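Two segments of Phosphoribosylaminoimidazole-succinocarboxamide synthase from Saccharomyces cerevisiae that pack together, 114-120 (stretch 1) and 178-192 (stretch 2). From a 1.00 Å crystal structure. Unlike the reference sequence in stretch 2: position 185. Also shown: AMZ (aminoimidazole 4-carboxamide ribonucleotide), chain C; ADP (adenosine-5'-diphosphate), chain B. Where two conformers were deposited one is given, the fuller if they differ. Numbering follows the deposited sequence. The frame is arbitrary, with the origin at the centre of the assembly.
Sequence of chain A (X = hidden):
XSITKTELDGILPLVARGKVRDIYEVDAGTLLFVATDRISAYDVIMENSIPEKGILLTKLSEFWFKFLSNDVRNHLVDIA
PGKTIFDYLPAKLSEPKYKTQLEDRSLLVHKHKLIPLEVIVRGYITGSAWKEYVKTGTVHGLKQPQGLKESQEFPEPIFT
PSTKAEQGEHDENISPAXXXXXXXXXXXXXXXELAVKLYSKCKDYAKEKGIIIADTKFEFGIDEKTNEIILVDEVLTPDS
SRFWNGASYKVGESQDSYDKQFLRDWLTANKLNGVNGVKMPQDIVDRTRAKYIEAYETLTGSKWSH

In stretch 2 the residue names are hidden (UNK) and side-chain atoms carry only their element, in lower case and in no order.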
# COMPACT_ATOMS: atom_id res chain seq x y z
N LEU A 114 3.80 -12.13 -9.64
CA LEU A 114 3.82 -10.72 -9.47
C LEU A 114 4.57 -10.08 -10.58
O LEU A 114 5.49 -10.62 -11.10
CB LEU A 114 4.47 -10.32 -8.15
CG LEU A 114 3.80 -10.94 -6.96
CD1 LEU A 114 4.54 -10.53 -5.72
CD2 LEU A 114 2.32 -10.63 -6.99
N ILE A 115 4.14 -8.90 -10.98
CA ILE A 115 4.90 -8.08 -11.88
C ILE A 115 5.89 -7.37 -11.02
O ILE A 115 5.52 -6.78 -10.01
CB ILE A 115 3.99 -7.10 -12.58
CG1 ILE A 115 2.96 -7.87 -13.40
CG2 ILE A 115 4.79 -6.17 -13.44
CD1 ILE A 115 1.98 -6.98 -14.11
N PRO A 116 7.16 -7.45 -11.33
CA PRO A 116 8.19 -7.06 -10.41
C PRO A 116 8.45 -5.57 -10.39
O PRO A 116 9.55 -5.10 -10.67
CB PRO A 116 9.40 -7.82 -10.91
CG PRO A 116 9.17 -7.84 -12.37
CD PRO A 116 7.74 -8.15 -12.49
N LEU A 117 7.43 -4.82 -10.08
CA LEU A 117 7.50 -3.39 -10.01
C LEU A 117 6.69 -2.93 -8.86
O LEU A 117 5.67 -3.50 -8.55
CB LEU A 117 6.87 -2.74 -11.23
CG LEU A 117 7.51 -3.06 -12.56
CD1 LEU A 117 6.63 -2.57 -13.67
CD2 LEU A 117 8.88 -2.44 -12.64
N GLU A 118 7.12 -1.86 -8.25
CA GLU A 118 6.25 -1.07 -7.43
C GLU A 118 5.55 -0.16 -8.39
O GLU A 118 6.15 0.67 -9.04
CB GLU A 118 6.99 -0.26 -6.42
CG GLU A 118 7.92 -1.01 -5.56
CD GLU A 118 7.27 -2.01 -4.66
OE1 GLU A 118 8.04 -2.59 -3.87
OE2 GLU A 118 6.07 -2.27 -4.68
N VAL A 119 4.26 -0.35 -8.53
CA VAL A 119 3.48 0.34 -9.53
C VAL A 119 2.97 1.61 -8.91
O VAL A 119 1.86 1.68 -8.43
CB VAL A 119 2.40 -0.56 -10.06
CG1 VAL A 119 1.56 0.16 -11.08
CG2 VAL A 119 3.01 -1.81 -10.65
N ILE A 120 3.84 2.59 -8.87
CA ILE A 120 3.54 3.84 -8.25
C ILE A 120 2.89 4.74 -9.25
O ILE A 120 3.32 4.86 -10.38
CB ILE A 120 4.78 4.47 -7.70
CG1 ILE A 120 5.36 3.60 -6.62
CG2 ILE A 120 4.54 5.87 -7.22
CD1 ILE A 120 6.80 3.89 -6.34
N UNK A 178 12.64 1.71 -18.35
CA UNK A 178 13.34 0.66 -17.65
C UNK A 178 12.38 -0.37 -17.12
O UNK A 178 12.67 -1.54 -17.14
c UNK A 178 14.92 0.24 -15.73
c UNK A 178 14.19 1.25 -16.57
c UNK A 178 15.84 -0.62 -16.51
n UNK A 178 15.89 -1.89 -16.14
o UNK A 178 16.59 -0.15 -17.35
N UNK A 179 11.21 0.05 -16.68
CA UNK A 179 10.24 -0.91 -16.28
C UNK A 179 9.90 -1.83 -17.42
O UNK A 179 9.74 -3.01 -17.22
c UNK A 179 9.01 -0.23 -15.78
N UNK A 180 9.81 -1.29 -18.62
CA UNK A 180 9.51 -2.10 -19.78
C UNK A 180 10.66 -3.03 -20.08
O UNK A 180 10.43 -4.12 -20.56
c UNK A 180 9.22 -1.24 -20.95
N UNK A 181 11.88 -2.66 -19.78
CA UNK A 181 12.96 -3.59 -19.87
C UNK A 181 12.75 -4.76 -18.96
O UNK A 181 13.06 -5.89 -19.31
c UNK A 181 14.27 -2.93 -19.53
o UNK A 181 15.52 -3.48 -22.03
c UNK A 181 14.84 -2.44 -21.88
c UNK A 181 14.68 -1.90 -20.51
o UNK A 181 14.31 -1.85 -22.84
N UNK A 182 12.25 -4.51 -17.77
CA UNK A 182 12.05 -5.56 -16.83
C UNK A 182 10.88 -6.42 -17.13
O UNK A 182 10.94 -7.62 -16.95
c UNK A 182 11.88 -4.97 -15.45
c UNK A 182 13.06 -4.23 -14.92
c UNK A 182 12.72 -3.67 -13.56
c UNK A 182 14.28 -5.08 -14.84
N UNK A 183 9.78 -5.84 -17.56
CA UNK A 183 8.54 -6.57 -17.63
C UNK A 183 7.96 -6.73 -18.99
O UNK A 183 6.97 -7.40 -19.13
c UNK A 183 6.88 -4.76 -17.19
c UNK A 183 7.50 -6.03 -16.67
c UNK A 183 8.11 -5.83 -15.31
N UNK A 184 8.58 -6.11 -19.98
CA UNK A 184 8.10 -6.17 -21.32
C UNK A 184 7.39 -4.92 -21.71
O UNK A 184 6.74 -4.29 -20.89
N UNK A 185 7.54 -4.52 -22.95
CA UNK A 185 6.97 -3.26 -23.38
C UNK A 185 5.47 -3.26 -23.34
O UNK A 185 4.88 -2.29 -22.93
c UNK A 185 7.00 -3.81 -25.89
o UNK A 185 7.29 -4.08 -28.17
c UNK A 185 7.46 -3.33 -27.23
o UNK A 185 7.96 -2.20 -27.35
c UNK A 185 7.45 -2.90 -24.77
N UNK A 186 4.85 -4.33 -23.78
CA UNK A 186 3.41 -4.33 -23.80
C UNK A 186 2.89 -4.33 -22.39
O UNK A 186 2.02 -3.56 -22.06
o UNK A 186 3.35 -6.40 -26.73
o UNK A 186 3.38 -4.26 -26.59
c UNK A 186 3.23 -5.37 -26.08
c UNK A 186 2.88 -5.49 -24.60
N UNK A 187 3.44 -5.19 -21.57
CA UNK A 187 2.95 -5.30 -20.23
C UNK A 187 3.19 -4.03 -19.48
O UNK A 187 2.34 -3.58 -18.75
c UNK A 187 1.60 -6.90 -18.06
c UNK A 187 3.10 -6.68 -18.12
c UNK A 187 3.84 -7.83 -17.50
c UNK A 187 3.59 -6.47 -19.53
N UNK A 188 4.35 -3.42 -19.63
CA UNK A 188 4.62 -2.19 -18.91
C UNK A 188 3.65 -1.12 -19.26
O UNK A 188 3.21 -0.38 -18.41
c UNK A 188 6.02 -1.70 -19.25
o UNK A 188 6.40 -0.55 -18.50
N UNK A 189 3.29 -0.99 -20.53
CA UNK A 189 2.34 0.01 -20.90
C UNK A 189 0.99 -0.33 -20.30
O UNK A 189 0.31 0.55 -19.83
c UNK A 189 2.23 0.10 -22.40
n UNK A 189 2.22 3.59 -25.31
c UNK A 189 0.91 3.48 -25.23
c UNK A 189 1.08 1.24 -24.25
c UNK A 189 1.31 1.25 -22.80
n UNK A 189 0.14 4.45 -25.66
n UNK A 189 0.35 2.39 -24.73
N UNK A 190 0.60 -1.59 -20.33
CA UNK A 190 -0.65 -1.96 -19.77
C UNK A 190 -0.68 -1.65 -18.30
O UNK A 190 -1.67 -1.19 -17.78
c UNK A 190 -2.33 -7.15 -20.39
n UNK A 190 -3.37 -7.59 -19.70
c UNK A 190 -1.22 -3.79 -21.36
c UNK A 190 -0.91 -3.43 -19.96
n UNK A 190 -2.28 -5.87 -20.75
n UNK A 190 -1.36 -7.98 -20.71
c UNK A 190 -1.24 -5.27 -21.54
N UNK A 191 0.41 -1.94 -17.61
CA UNK A 191 0.54 -1.64 -16.22
C UNK A 191 0.39 -0.16 -16.01
O UNK A 191 -0.37 0.26 -15.13
c UNK A 191 1.91 -3.62 -15.66
c UNK A 191 1.89 -2.12 -15.72
c UNK A 191 2.25 -1.51 -14.40
N UNK A 192 1.08 0.63 -16.77
CA UNK A 192 1.01 2.05 -16.60
C UNK A 192 -0.37 2.56 -16.78
O UNK A 192 -0.85 3.38 -16.01
c UNK A 192 1.91 2.71 -17.61
O5 AMZ C . 5.92 -0.17 -0.02
C6 AMZ C . 6.63 0.29 -0.90
N2 AMZ C . 7.69 -0.34 -1.38
C3A AMZ C . 6.32 1.57 -1.49
C7A AMZ C . 5.31 2.40 -1.13
N3 AMZ C . 4.31 2.27 -0.23
N1 AMZ C . 7.03 2.14 -2.48
C5 AMZ C . 6.46 3.30 -2.74
N AMZ C . 5.41 3.48 -1.90
C1 AMZ C . 4.50 4.60 -1.93
C2 AMZ C . 4.82 5.67 -0.93
C3 AMZ C . 4.24 6.89 -1.59
O2 AMZ C . 2.86 6.87 -1.32
O1 AMZ C . 4.26 5.36 0.32
O AMZ C . 4.67 5.20 -3.18
C AMZ C . 4.50 6.61 -3.06
C4 AMZ C . 5.70 7.31 -3.61
O3 AMZ C . 6.77 7.18 -2.69
P AMZ C . 8.11 8.00 -2.97
OP1 AMZ C . 8.78 7.37 -4.15
O4 AMZ C . 8.90 7.83 -1.70
OP2 AMZ C . 7.77 9.43 -3.25
PB ADP B . 7.00 -5.82 1.85
O1B ADP B . 6.23 -4.64 1.49
O2B ADP B . 7.82 -6.32 0.73
O3B ADP B . 7.84 -5.77 3.03
PA ADP B . 4.58 -6.94 2.86
O1A ADP B . 3.74 -5.88 2.31
O2A ADP B . 4.81 -6.99 4.29
O3A ADP B . 5.96 -6.99 2.11
O5' ADP B . 4.02 -8.35 2.46
C5' ADP B . 3.34 -8.65 1.26
C4' ADP B . 4.24 -9.47 0.38
O4' ADP B . 3.38 -10.32 -0.38
C3' ADP B . 5.00 -8.66 -0.64
O3' ADP B . 6.16 -9.36 -1.03
C2' ADP B . 4.06 -8.65 -1.81
O2' ADP B . 4.67 -8.35 -3.02
C1' ADP B . 3.55 -10.04 -1.76
N9 ADP B . 2.28 -10.28 -2.38
C8 ADP B . 1.22 -9.47 -2.39
N7 ADP B . 0.18 -10.01 -2.96
C5 ADP B . 0.59 -11.23 -3.34
C6 ADP B . -0.03 -12.33 -3.98
N6 ADP B . -1.31 -12.28 -4.32
N1 ADP B . 0.69 -13.39 -4.29
C2 ADP B . 1.96 -13.45 -3.90
N3 ADP B . 2.63 -12.52 -3.23
C4 ADP B . 1.93 -11.42 -2.97

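Position 178 has three side-chain carbons, the third carrying one oxygen and one nitrogen. That is an amide, and the residue is Gln178. It makes no contact with stretch 1.

Position 179 has a single side-chain carbon, CB, which lies 3.8 Å from Leu117 CD2. The residue is Ala179. Position 180 also has one carbon, but it points away from stretch 1. It is Ala180.

Position 181 has three carbons, the third with two oxygens. This is a carboxylate on a two-carbon arm, Glu181, exposed and out of reach.

Position 182 has four carbons, forked at the second. Its nearest contact is Leu117. The residue is Leu182, and its CD1 lies 4.1 Å from Leu117 CD2.

Position 183 has three carbons, forked at CB, and touches Ile115, Pro116 and Leu117. It is Val183. Its CG1 is 3.8 Å from Ile115 CG2, 3.7 Å from Pro116 CD and 3.9 Å from Leu117 CD1.

Position 184 has no side-chain atoms. Phi is 102° and psi 144°; a CB here would be jammed against the carbonyl O of the residue before. It is Gly184, which ends one helix and caps the next.

Position 185 has three carbons, the third with two oxygens: Glu185. The reference sequence has Gly here. Position 186 has two carbons, the second with two oxygens: Asp186. Both are exposed and out of reach of stretch 1.

Position 187 has four carbons, forked at the second, and touches Ile115. It is Leu187, with CD2 4.0 Å from Ile115 CD1.

Position 188 has one carbon and one oxygen, a hydroxyl: Ser188. It points sideways. Positions 189 and 190 each have three carbons, a nitrogen, then a carbon with two more nitrogens. These guanidinium groups mark Arg189 and Arg190. Neither contacts stretch 1; the second is hydrogen-bonded elsewhere in the structure.

Position 191 has three carbons, forked at CB, and meets Ile115 and Val119. It is Val191. Its CG2 is 3.7 Å from Ile115 CD1, and its CG1 is 3.8 Å from Val119 CG1. Position 192 has one carbon, pointing away: Ala192.

The contact is entirely apolar, with no hydrogen bond across it, and buries 387 Å². Ile115, Leu117 and Val119 point toward the helices, while Glu118 and Ile120 stay out of reach and approach AMZ. Leu117 meets the first helix. Ile115 spans both helices, touching Val183 before Gly184 and Leu187 and Val191 after it.

Stretch 2 (178-192) QAAELVGEDLSRRVA
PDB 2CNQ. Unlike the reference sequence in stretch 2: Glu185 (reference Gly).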